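Local coordinates for chinitase A (Streptomyces coelicolor, PDB 3EBV), which probably hydrolyses internal glycosidic bonds of chitin, through the family 18 glycosyl hydrolase domain that this chain represents, at residues S28-A38 with K76-G84. Sequence-based numbering, arbitrary orientation. Where two conformers were deposited one is given.
With SO4 (sulfate ion), chain B.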
loop_
_atom_site.group_PDB
_atom_site.type_symbol
_atom_site.label_atom_id
_atom_site.label_comp_id
_atom_site.label_asym_id
_atom_site.label_seq_id
_atom_site.Cartn_x
_atom_site.Cartn_y
_atom_site.Cartn_z
ATOM N N SER A 28 -10.516 13.677 0.122
ATOM C CA SER A 28 -10.491 13.577 -1.336
ATOM C C SER A 28 -9.091 13.320 -1.911
ATOM O O SER A 28 -8.992 12.780 -3.025
ATOM C CB SER A 28 -11.074 14.847 -1.965
ATOM O OG SER A 28 -10.396 15.970 -1.511
ATOM N N ALA A 29 -8.054 13.667 -1.149
ATOM C CA ALA A 29 -6.664 13.464 -1.602
ATOM C C ALA A 29 -6.347 12.014 -1.911
ATOM O O ALA A 29 -5.423 11.732 -2.693
ATOM C CB ALA A 29 -5.702 13.963 -0.545
ATOM N N TYR A 30 -7.067 11.073 -1.283
ATOM C CA TYR A 30 -6.751 9.671 -1.457
ATOM C C TYR A 30 -7.341 9.122 -2.738
ATOM O O TYR A 30 -8.560 9.060 -2.914
ATOM C CB TYR A 30 -7.224 8.868 -0.248
ATOM C CG TYR A 30 -6.472 9.235 0.995
ATOM C CD1 TYR A 30 -5.164 8.779 1.189
ATOM C CD2 TYR A 30 -7.045 10.087 1.973
ATOM C CE1 TYR A 30 -4.449 9.129 2.327
ATOM C CE2 TYR A 30 -6.321 10.434 3.135
ATOM C CZ TYR A 30 -5.024 9.942 3.311
ATOM O OH TYR A 30 -4.248 10.217 4.439
ATOM N N ASP A 31 -6.462 8.679 -3.633
ATOM C CA ASP A 31 -6.885 8.133 -4.924
ATOM C C ASP A 31 -7.164 6.654 -4.846
ATOM O O ASP A 31 -7.969 6.132 -5.614
ATOM C CB ASP A 31 -5.774 8.347 -5.946
ATOM C CG ASP A 31 -5.422 9.777 -6.067
ATOM O OD1 ASP A 31 -6.259 10.570 -6.580
ATOM O OD2 ASP A 31 -4.327 10.172 -5.664
ATOM N N ILE A 32 -6.461 5.960 -3.951
ATOM C CA ILE A 32 -6.649 4.546 -3.725
ATOM C C ILE A 32 -6.854 4.399 -2.234
ATOM O O ILE A 32 -6.045 4.892 -1.445
ATOM C CB ILE A 32 -5.428 3.688 -4.164
ATOM C CG1 ILE A 32 -5.150 3.884 -5.665
ATOM C CG2 ILE A 32 -5.670 2.199 -3.855
ATOM C CD1 ILE A 32 -3.856 3.158 -6.130
ATOM N N ILE A 33 -7.965 3.764 -1.865
ATOM C CA ILE A 33 -8.286 3.501 -0.455
ATOM C C ILE A 33 -8.196 2.006 -0.235
ATOM O O ILE A 33 -8.915 1.233 -0.899
ATOM C CB ILE A 33 -9.713 4.044 -0.088
ATOM C CG1 ILE A 33 -9.804 5.539 -0.368
ATOM C CG2 ILE A 33 -10.039 3.647 1.382
ATOM C CD1 ILE A 33 -11.269 6.070 -0.352
ATOM N N ALA A 34 -7.278 1.603 0.639
ATOM C CA ALA A 34 -7.054 0.195 0.979
ATOM C C ALA A 34 -7.751 -0.137 2.305
ATOM O O ALA A 34 -7.422 0.423 3.360
ATOM C CB ALA A 34 -5.541 -0.120 1.030
ATOM N N VAL A 35 -8.761 -1.020 2.220
ATOM C CA VAL A 35 -9.556 -1.403 3.379
ATOM C C VAL A 35 -8.778 -2.436 4.207
ATOM O O VAL A 35 -8.446 -3.546 3.728
ATOM C CB VAL A 35 -10.887 -1.950 2.899
ATOM C CG1 VAL A 35 -11.664 -2.574 4.087
ATOM C CG2 VAL A 35 -11.682 -0.846 2.252
ATOM N N ALA A 36 -8.468 -2.083 5.456
ATOM C CA ALA A 36 -7.605 -2.877 6.297
ATOM C C ALA A 36 -8.413 -3.545 7.437
ATOM O O ALA A 36 -8.795 -2.835 8.369
ATOM C CB ALA A 36 -6.501 -1.969 6.911
ATOM N N PHE A 37 -8.629 -4.870 7.457
ATOM C CA PHE A 37 -8.087 -5.855 6.522
ATOM C C PHE A 37 -9.104 -6.984 6.343
ATOM O O PHE A 37 -10.054 -7.123 7.149
ATOM C CB PHE A 37 -6.843 -6.505 7.118
ATOM C CG PHE A 37 -5.696 -5.561 7.361
ATOM C CD1 PHE A 37 -4.820 -5.239 6.322
ATOM C CD2 PHE A 37 -5.479 -5.025 8.622
ATOM C CE1 PHE A 37 -3.749 -4.377 6.546
ATOM C CE2 PHE A 37 -4.388 -4.164 8.848
ATOM C CZ PHE A 37 -3.533 -3.836 7.799
ATOM N N ALA A 38 -8.877 -7.795 5.323
ATOM C CA ALA A 38 -9.558 -9.101 5.246
ATOM C C ALA A 38 -9.042 -9.977 6.392
ATOM O O ALA A 38 -7.964 -9.730 6.928
ATOM C CB ALA A 38 -9.353 -9.760 3.906
ATOM N N LYS A 76 -12.194 7.378 -7.600
ATOM C CA LYS A 76 -11.262 6.712 -6.669
ATOM C C LYS A 76 -11.317 5.197 -6.860
ATOM O O LYS A 76 -12.262 4.652 -7.470
ATOM C CB LYS A 76 -11.541 7.071 -5.189
ATOM C CG LYS A 76 -11.919 8.505 -4.870
ATOM C CD LYS A 76 -10.935 9.503 -5.332
ATOM C CE LYS A 76 -11.359 10.902 -4.853
ATOM N NZ LYS A 76 -10.363 11.826 -5.329
ATOM N N LYS A 77 -10.314 4.500 -6.331
ATOM C CA LYS A 77 -10.330 3.038 -6.330
ATOM C C LYS A 77 -10.392 2.601 -4.882
ATOM O O LYS A 77 -9.781 3.245 -4.009
ATOM C CB LYS A 77 -9.062 2.441 -7.005
ATOM C CG LYS A 77 -8.828 2.892 -8.448
ATOM C CD LYS A 77 -9.871 2.242 -9.339
ATOM C CE LYS A 77 -9.781 2.705 -10.781
ATOM N NZ LYS A 77 -10.719 1.888 -11.673
ATOM N N VAL A 78 -11.126 1.530 -4.604
ATOM C CA VAL A 78 -11.186 1.000 -3.244
ATOM C C VAL A 78 -10.818 -0.464 -3.325
ATOM O O VAL A 78 -11.467 -1.216 -4.057
ATOM C CB VAL A 78 -12.609 1.156 -2.599
ATOM C CG1 VAL A 78 -12.621 0.669 -1.147
ATOM C CG2 VAL A 78 -13.066 2.620 -2.680
ATOM N N ILE A 79 -9.782 -0.870 -2.605
ATOM C CA ILE A 79 -9.297 -2.240 -2.684
ATOM C C ILE A 79 -9.301 -2.880 -1.302
ATOM O O ILE A 79 -9.364 -2.167 -0.295
ATOM C CB ILE A 79 -7.865 -2.272 -3.325
ATOM C CG1 ILE A 79 -6.856 -1.523 -2.428
ATOM C CG2 ILE A 79 -7.935 -1.691 -4.753
ATOM C CD1 ILE A 79 -5.429 -1.449 -3.060
ATOM N N ILE A 80 -9.286 -4.212 -1.251
ATOM C CA ILE A 80 -9.205 -4.942 0.018
ATOM C C ILE A 80 -7.761 -5.309 0.336
ATOM O O ILE A 80 -7.094 -5.936 -0.495
ATOM C CB ILE A 80 -10.175 -6.192 0.026
ATOM C CG1 ILE A 80 -10.174 -6.898 1.361
ATOM C CG2 ILE A 80 -9.867 -7.160 -1.138
ATOM C CD1 ILE A 80 -10.729 -6.032 2.505
ATOM N N SER A 81 -7.299 -4.969 1.547
ATOM C CA SER A 81 -5.936 -5.348 1.948
ATOM C C SER A 81 -5.965 -6.632 2.717
ATOM O O SER A 81 -6.783 -6.797 3.641
ATOM C CB SER A 81 -5.274 -4.234 2.771
ATOM O OG SER A 81 -3.939 -4.576 3.088
ATOM N N VAL A 82 -5.064 -7.550 2.377
ATOM C CA VAL A 82 -4.911 -8.815 3.093
ATOM C C VAL A 82 -3.677 -8.792 3.978
ATOM O O VAL A 82 -2.595 -8.389 3.514
ATOM C CB VAL A 82 -4.799 -9.991 2.096
ATOM C CG1 VAL A 82 -4.676 -11.304 2.842
ATOM C CG2 VAL A 82 -6.019 -9.993 1.156
ATOM N N GLY A 83 -3.803 -9.207 5.231
ATOM C CA GLY A 83 -2.636 -9.324 6.097
ATOM C C GLY A 83 -2.701 -8.380 7.256
ATOM O O GLY A 83 -3.594 -8.488 8.109
ATOM N N GLY A 84 -1.729 -7.481 7.306
ATOM C CA GLY A 84 -1.631 -6.574 8.428
ATOM C C GLY A 84 -0.751 -7.188 9.493
ATOM O O GLY A 84 -0.429 -8.386 9.439
HETATM S S SO4 B . -13.149 18.224 -0.222
HETATM O O1 SO4 B . -14.263 17.609 -0.924
HETATM O O2 SO4 B . -13.364 19.658 0.012
HETATM O O3 SO4 B . -12.999 17.466 1.072
HETATM O O4 SO4 B . -11.936 18.134 -1.039
HETATM O O HOH W 1 -8.622 10.015 -7.715
HETATM O O HOH W 2 -5.400 -10.556 7.329
#
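Neighbouring parallel strands of the TIM barrel of family 18 glycosyl hydrolases meet where I32-A38 runs beside K77-G84, the axes of these segments inclined by 33°, while helix 61-73, part of the crossover between them, covers I33 and V78. The backbone ladder illustrates parallel pairing: I33 gives its N-H to K77 O and its carbonyl to I79 N, and V35 repeats the pattern with I79 O and S81 N, the V35 N to I79 O bond (2.8 Å) being straight at 180°. One face of the sheet carries I32, A34 and I79, with I32 CG2 against I79 CD1 at 3.7 Å; on the other, I80 CD1 packs on V35 CG1 (3.9 Å). At the N-terminal end, K76 bends at chi2 (-56°), passes Y30 O with its CD and donates from NZ to S28 O at 2.8 Å, in the carbonyl plane. At the other end a cis peptide precedes F37, whose ring has A36 CB 3.4 Å above the centre of one face and G84 CA over the opposite face, a CH-pi contact. Replacing F37 with an alanine would probably open a gap between A36 and G84 and deprive the glycine of its CH-pi partner. S81 OG is hydrogen-bonded to D117 OD2 of strand 115-120, and that same OG lies at the ring's edge, 3.4 Å from F37 CD1.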